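PDB 2XP1: SPT6 from Antonospora locustae, which probably acts as a transcription elongation factor, its C-terminal tandem SH2 domains enabling interaction with RNA polymerase II. Local coordinates for residues 89-92 with 93-97; 163-166 with 167-171. All blocks are in the same frame, centred on the assembly; numbering follows the deposited sequence.

Contact 1 of 2, residues 89-92 with 93-97; sequences RPIL and RNLKS
The carbonyl oxygen of R89 takes the backbone N of R93 at 2.7 Å, the shortest of four successive i to i+4 bonds that run from R89–R93 to L92–K96. The bond from L95 N to I91 O is nearly as short at 2.8 Å and straighter, with an N-H...O angle of 169°. P90 still offers its carbonyl, which N94 N reaches at 2.9 Å, but it has no N-H to give the turn before, and the helix kinks there. This is the later part of the long helix 80-100, which runs on from the first SH2 domain toward the second in the tandem SH2 fold. One side of it is apolar: L95 lays CD1 against L92 CD2 at 4.1 Å, the two side chains crossing obliquely, and against I91 CG2 at 4.3 Å. With CG opposite its own carbonyl carbon (chi1 -71°), L95 also brings CG to 3.5 Å from I91 O, back along the preceding turn. I91 and L92 rest on I51 of strand 46-52, while L95 meets V153 of strand 146-153. N94 is buried, its ND2 satisfied by S154 O. On the exposed side, the extended R93 chain starts out over R89 O, with CG 3.7 Å away, and the two guanidinium groups stay apart.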
ATOM      1  N   ARG A  89      -5.548 -12.555  -7.146  1.00 46.53           N
ATOM      2  CA  ARG A  89      -6.296 -13.435  -6.222  1.00 49.21           C
ATOM      3  C   ARG A  89      -6.848 -12.698  -4.986  1.00 49.70           C
ATOM      4  O   ARG A  89      -8.035 -12.862  -4.657  1.00 49.67           O
ATOM      5  CB  ARG A  89      -5.527 -14.718  -5.837  1.00 51.71           C
ATOM      6  CG  ARG A  89      -5.417 -15.703  -7.005  1.00 54.87           C
ATOM      7  CD  ARG A  89      -5.147 -17.154  -6.563  1.00 67.50           C
ATOM      8  NE  ARG A  89      -3.747 -17.582  -6.737  1.00 74.35           N
ATOM      9  CZ  ARG A  89      -3.178 -17.962  -7.895  1.00 76.19           C
ATOM     10  NH1 ARG A  89      -3.865 -17.970  -9.044  1.00 75.46           N
ATOM     11  NH2 ARG A  89      -1.899 -18.333  -7.905  1.00 77.36           N
ATOM     12  N   PRO A  90      -6.014 -11.860  -4.325  1.00 49.78           N
ATOM     13  CA  PRO A  90      -6.524 -11.150  -3.137  1.00 50.68           C
ATOM     14  C   PRO A  90      -7.607 -10.141  -3.478  1.00 48.74           C
ATOM     15  O   PRO A  90      -8.504  -9.946  -2.674  1.00 50.01           O
ATOM     16  CB  PRO A  90      -5.284 -10.444  -2.568  1.00 51.23           C
ATOM     17  CG  PRO A  90      -4.099 -11.077  -3.272  1.00 52.14           C
ATOM     18  CD  PRO A  90      -4.605 -11.528  -4.594  1.00 49.83           C
ATOM     19  N   ILE A  91      -7.527  -9.516  -4.653  1.00 46.98           N
ATOM     20  CA  ILE A  91      -8.677  -8.745  -5.176  1.00 45.53           C
ATOM     21  C   ILE A  91      -9.904  -9.632  -5.237  1.00 46.74           C
ATOM     22  O   ILE A  91     -10.957  -9.263  -4.731  1.00 47.90           O
ATOM     23  CB  ILE A  91      -8.386  -8.011  -6.524  1.00 43.25           C
ATOM     24  CG1 ILE A  91      -7.368  -6.875  -6.296  1.00 43.74           C
ATOM     25  CG2 ILE A  91      -9.620  -7.404  -7.059  1.00 41.58           C
ATOM     26  CD1 ILE A  91      -6.847  -6.187  -7.570  1.00 43.39           C
ATOM     27  N   LEU A  92      -9.772 -10.828  -5.808  1.00 47.99           N
ATOM     28  CA  LEU A  92     -10.925 -11.730  -5.927  1.00 48.86           C
ATOM     29  C   LEU A  92     -11.451 -12.155  -4.570  1.00 51.30           C
ATOM     30  O   LEU A  92     -12.666 -12.279  -4.384  1.00 53.03           O
ATOM     31  CB  LEU A  92     -10.582 -12.957  -6.764  1.00 49.33           C
ATOM     32  CG  LEU A  92     -10.035 -12.644  -8.156  1.00 48.98           C
ATOM     33  CD1 LEU A  92      -9.656 -13.921  -8.915  1.00 50.00           C
ATOM     34  CD2 LEU A  92     -11.036 -11.819  -8.958  1.00 49.47           C
ATOM     35  N   ARG A  93     -10.541 -12.393  -3.627  1.00 52.35           N
ATOM     36  CA  ARG A  93     -10.918 -12.763  -2.267  1.00 55.44           C
ATOM     37  C   ARG A  93     -11.720 -11.618  -1.643  1.00 54.30           C
ATOM     38  O   ARG A  93     -12.780 -11.818  -1.075  1.00 54.80           O
ATOM     39  CB  ARG A  93      -9.677 -13.148  -1.421  1.00 57.92           C
ATOM     40  CG  ARG A  93      -9.179 -14.616  -1.638  1.00 63.88           C
ATOM     41  CD  ARG A  93      -7.792 -14.875  -1.038  1.00 70.14           C
ATOM     42  NE  ARG A  93      -7.241 -16.152  -1.485  1.00 75.57           N
ATOM     43  CZ  ARG A  93      -7.235 -17.269  -0.758  1.00 82.40           C
ATOM     44  NH1 ARG A  93      -7.749 -17.282   0.469  1.00 85.35           N
ATOM     45  NH2 ARG A  93      -6.707 -18.384  -1.256  1.00 85.07           N
ATOM     46  N   ASN A  94     -11.208 -10.410  -1.812  1.00 51.88           N
ATOM     47  CA  ASN A  94     -11.940  -9.211  -1.459  1.00 51.36           C
ATOM     48  C   ASN A  94     -13.341  -9.085  -2.104  1.00 50.59           C
ATOM     49  O   ASN A  94     -14.328  -8.892  -1.399  1.00 50.66           O
ATOM     50  CB  ASN A  94     -11.092  -8.000  -1.801  1.00 49.27           C
ATOM     51  CG  ASN A  94     -11.290  -6.901  -0.850  1.00 50.89           C
ATOM     52  OD1 ASN A  94     -11.939  -7.074   0.175  1.00 53.79           O
ATOM     53  ND2 ASN A  94     -10.745  -5.739  -1.168  1.00 50.99           N
ATOM     54  N   LEU A  95     -13.418  -9.183  -3.438  1.00 48.94           N
ATOM     55  CA  LEU A  95     -14.700  -9.120  -4.139  1.00 48.67           C
ATOM     56  C   LEU A  95     -15.670 -10.151  -3.591  1.00 52.01           C
ATOM     57  O   LEU A  95     -16.863  -9.845  -3.425  1.00 53.43           O
ATOM     58  CB  LEU A  95     -14.516  -9.383  -5.629  1.00 47.30           C
ATOM     59  CG  LEU A  95     -13.828  -8.304  -6.451  1.00 45.46           C
ATOM     60  CD1 LEU A  95     -13.638  -8.779  -7.880  1.00 43.51           C
ATOM     61  CD2 LEU A  95     -14.666  -7.046  -6.430  1.00 43.28           C
ATOM     62  N   LYS A  96     -15.183 -11.376  -3.325  1.00 52.96           N
ATOM     63  CA  LYS A  96     -16.076 -12.423  -2.790  1.00 56.72           C
ATOM     64  C   LYS A  96     -16.759 -11.997  -1.480  1.00 57.19           C
ATOM     65  O   LYS A  96     -17.973 -12.156  -1.336  1.00 58.61           O
ATOM     66  CB  LYS A  96     -15.388 -13.815  -2.658  1.00 59.05           C
ATOM     67  CG  LYS A  96     -16.190 -14.863  -1.820  1.00 65.27           C
ATOM     68  CD  LYS A  96     -15.561 -16.276  -1.808  1.00 70.61           C
ATOM     69  CE  LYS A  96     -16.136 -17.118  -0.663  1.00 76.46           C
ATOM     70  NZ  LYS A  96     -17.156 -18.137  -1.089  1.00 82.39           N
ATOM     71  N   SER A  97     -15.969 -11.446  -0.550  1.00 56.42           N
ATOM     72  CA  SER A  97     -16.472 -11.015   0.782  1.00 57.17           C
ATOM     73  C   SER A  97     -17.480  -9.919   0.619  1.00 54.63           C
ATOM     74  O   SER A  97     -18.535  -9.944   1.238  1.00 56.21           O
ATOM     75  CB  SER A  97     -15.333 -10.474   1.665  1.00 57.16           C
ATOM     76  OG  SER A  97     -14.312 -11.448   1.856  1.00 60.36           O
TER

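Contact 2 of 2, residues 163-166 with 167-171; sequences TFKD and IDSFV
D166 OD1 is gripped twice by S169, by the hydroxyl OG at 2.7 Å and by the backbone N at 3.1 Å. The two donors arrive from opposite faces of the carboxylate plane: OG lies nearly in line with the C-O bond, whereas the N-H comes from the syn side, 31° out of plane. D166 can reach over the helix start because its CG sits between its own backbone N and carbonyl carbon (chi1 59°). Here the side chain is an N-cap, accepting an amide of the first turn of helix 167-175, and its main-chain carbonyl receives F170 N at 3.3 Å as that turn closes. Shortening this side chain to an alanine is likely to leave the amide and hydroxyl of S169 without their shared acceptor and the first helical turn less firmly fixed. The cap joins strand 162-164, outermost in this chain's second sheet, to the C-terminal helix, and strand and helix also meet through two phenylalanines. F170 CA sits over one face of the F164 ring, 3.9 Å from its centroid, in a CH-pi contact. The rings themselves form an offset edge-to-face pair, the edge of F170 turned to the face of F164 with planes at 76° and CD1 of F170 3.6 Å from F164 CE1. Further out, F170 meets F139 and Y159 edge-to-face, and the F164 ring also meets Y173. D168 turns to H101, which accounts for its OD1, while K165 packs on N161 of the second subunit.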
ATOM      1  N   THR A 163      -7.537   1.966   5.683  1.00 56.52           N
ATOM      2  CA  THR A 163      -7.472   0.698   4.993  1.00 55.80           C
ATOM      3  C   THR A 163      -8.171  -0.375   5.845  1.00 56.17           C
ATOM      4  O   THR A 163      -8.053  -0.360   7.067  1.00 59.47           O
ATOM      5  CB  THR A 163      -5.980   0.390   4.616  1.00 56.97           C
ATOM      6  OG1 THR A 163      -5.633   1.134   3.437  1.00 56.97           O
ATOM      7  CG2 THR A 163      -5.715  -1.060   4.332  1.00 57.31           C
ATOM      8  N   PHE A 164      -8.933  -1.266   5.190  1.00 54.83           N
ATOM      9  CA  PHE A 164      -9.776  -2.300   5.856  1.00 55.54           C
ATOM     10  C   PHE A 164      -9.782  -3.673   5.143  1.00 54.85           C
ATOM     11  O   PHE A 164      -9.802  -3.757   3.900  1.00 51.96           O
ATOM     12  CB  PHE A 164     -11.225  -1.798   6.007  1.00 54.86           C
ATOM     13  CG  PHE A 164     -11.331  -0.407   6.571  1.00 54.88           C
ATOM     14  CD1 PHE A 164     -11.477   0.685   5.720  1.00 52.08           C
ATOM     15  CD2 PHE A 164     -11.235  -0.186   7.946  1.00 58.37           C
ATOM     16  CE1 PHE A 164     -11.548   1.958   6.217  1.00 50.35           C
ATOM     17  CE2 PHE A 164     -11.302   1.105   8.464  1.00 59.39           C
ATOM     18  CZ  PHE A 164     -11.460   2.181   7.592  1.00 55.72           C
ATOM     19  N   LYS A 165      -9.750  -4.754   5.928  1.00 57.19           N
ATOM     20  CA  LYS A 165      -9.864  -6.100   5.353  1.00 57.51           C
ATOM     21  C   LYS A 165     -11.261  -6.422   4.773  1.00 56.34           C
ATOM     22  O   LYS A 165     -11.374  -7.177   3.803  1.00 55.56           O
ATOM     23  CB  LYS A 165      -9.372  -7.188   6.333  1.00 61.25           C
ATOM     24  CG  LYS A 165     -10.149  -7.389   7.615  1.00 63.38           C
ATOM     25  CD  LYS A 165      -9.895  -8.813   8.112  1.00 68.98           C
ATOM     26  CE  LYS A 165     -10.545  -9.121   9.456  1.00 74.06           C
ATOM     27  NZ  LYS A 165     -10.099 -10.445   9.984  1.00 78.27           N
ATOM     28  N   ASP A 166     -12.303  -5.813   5.343  1.00 57.10           N
ATOM     29  CA  ASP A 166     -13.694  -6.113   4.977  1.00 57.19           C
ATOM     30  C   ASP A 166     -14.640  -4.975   5.358  1.00 56.41           C
ATOM     31  O   ASP A 166     -14.266  -4.065   6.112  1.00 57.50           O
ATOM     32  CB  ASP A 166     -14.174  -7.459   5.604  1.00 60.14           C
ATOM     33  CG  ASP A 166     -14.095  -7.487   7.148  1.00 65.81           C
ATOM     34  OD1 ASP A 166     -13.975  -6.416   7.800  1.00 67.51           O
ATOM     35  OD2 ASP A 166     -14.166  -8.605   7.733  1.00 70.77           O
ATOM     36  N   ILE A 167     -15.868  -5.045   4.849  1.00 55.66           N
ATOM     37  CA  ILE A 167     -16.920  -4.050   5.093  1.00 54.45           C
ATOM     38  C   ILE A 167     -17.201  -3.787   6.584  1.00 57.66           C
ATOM     39  O   ILE A 167     -17.397  -2.599   7.035  1.00 56.39           O
ATOM     40  CB  ILE A 167     -18.207  -4.494   4.373  1.00 54.60           C
ATOM     41  CG1 ILE A 167     -18.027  -4.366   2.843  1.00 51.13           C
ATOM     42  CG2 ILE A 167     -19.458  -3.768   4.914  1.00 54.75           C
ATOM     43  CD1 ILE A 167     -19.263  -4.797   2.059  1.00 51.06           C
ATOM     44  N   ASP A 168     -17.221  -4.905   7.330  1.00 60.33           N
ATOM     45  CA  ASP A 168     -17.495  -4.917   8.749  1.00 63.82           C
ATOM     46  C   ASP A 168     -16.640  -3.947   9.552  1.00 64.45           C
ATOM     47  O   ASP A 168     -17.184  -3.148  10.358  1.00 65.44           O
ATOM     48  CB  ASP A 168     -17.358  -6.340   9.311  1.00 67.32           C
ATOM     49  CG  ASP A 168     -18.696  -6.997   9.528  1.00 70.23           C
ATOM     50  OD1 ASP A 168     -19.715  -6.304   9.284  1.00 68.80           O
ATOM     51  OD2 ASP A 168     -18.729  -8.186   9.939  1.00 75.15           O
ATOM     52  N   SER A 169     -15.316  -4.030   9.337  1.00 63.72           N
ATOM     53  CA  SER A 169     -14.372  -3.178  10.065  1.00 64.51           C
ATOM     54  C   SER A 169     -14.496  -1.755   9.558  1.00 61.69           C
ATOM     55  O   SER A 169     -14.445  -0.800  10.379  1.00 62.80           O
ATOM     56  CB  SER A 169     -12.912  -3.693  10.058  1.00 65.59           C
ATOM     57  OG  SER A 169     -12.544  -4.391   8.884  1.00 65.41           O
ATOM     58  N   PHE A 170     -14.710  -1.626   8.235  1.00 57.66           N
ATOM     59  CA  PHE A 170     -15.018  -0.319   7.647  1.00 55.58           C
ATOM     60  C   PHE A 170     -16.232   0.321   8.328  1.00 56.14           C
ATOM     61  O   PHE A 170     -16.162   1.475   8.786  1.00 56.68           O
ATOM     62  CB  PHE A 170     -15.236  -0.351   6.119  1.00 52.51           C
ATOM     63  CG  PHE A 170     -15.861   0.911   5.598  1.00 50.82           C
ATOM     64  CD1 PHE A 170     -15.097   2.071   5.450  1.00 49.74           C
ATOM     65  CD2 PHE A 170     -17.216   0.962   5.321  1.00 50.49           C
ATOM     66  CE1 PHE A 170     -15.662   3.249   5.019  1.00 47.27           C
ATOM     67  CE2 PHE A 170     -17.802   2.143   4.884  1.00 51.01           C
ATOM     68  CZ  PHE A 170     -17.010   3.293   4.724  1.00 49.68           C
ATOM     69  N   VAL A 171     -17.333  -0.426   8.379  1.00 56.63           N
ATOM     70  CA  VAL A 171     -18.540   0.029   9.085  1.00 58.33           C
ATOM     71  C   VAL A 171     -18.187   0.528  10.495  1.00 60.81           C
ATOM     72  O   VAL A 171     -18.537   1.664  10.881  1.00 61.17           O
ATOM     73  CB  VAL A 171     -19.600  -1.090   9.160  1.00 59.62           C
ATOM     74  CG1 VAL A 171     -20.736  -0.714  10.133  1.00 61.64           C
ATOM     75  CG2 VAL A 171     -20.141  -1.383   7.774  1.00 57.94           C
TER

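How the contacts relate
From the N terminus, the chain first builds the sheet that includes strand 46-52, then enters helix 80-100, where contact 1 links successive turns. Contact 2 follows after the second sheet, at the turn from strand 162-164 into helix 167-175. Neither contact closes a long loop; each is local, and they stand in series without nesting or crossing. In space their centres are about 13 Å apart, and N94 OD1 of contact 1 packs on K165 O of contact 2 at 3.7 Å. The side chains of contact 1 reach strands of both sheets, while contact 2 joins the last strand to the C-terminal helix. H101, just beyond helix 80-100, adds a second link through D168.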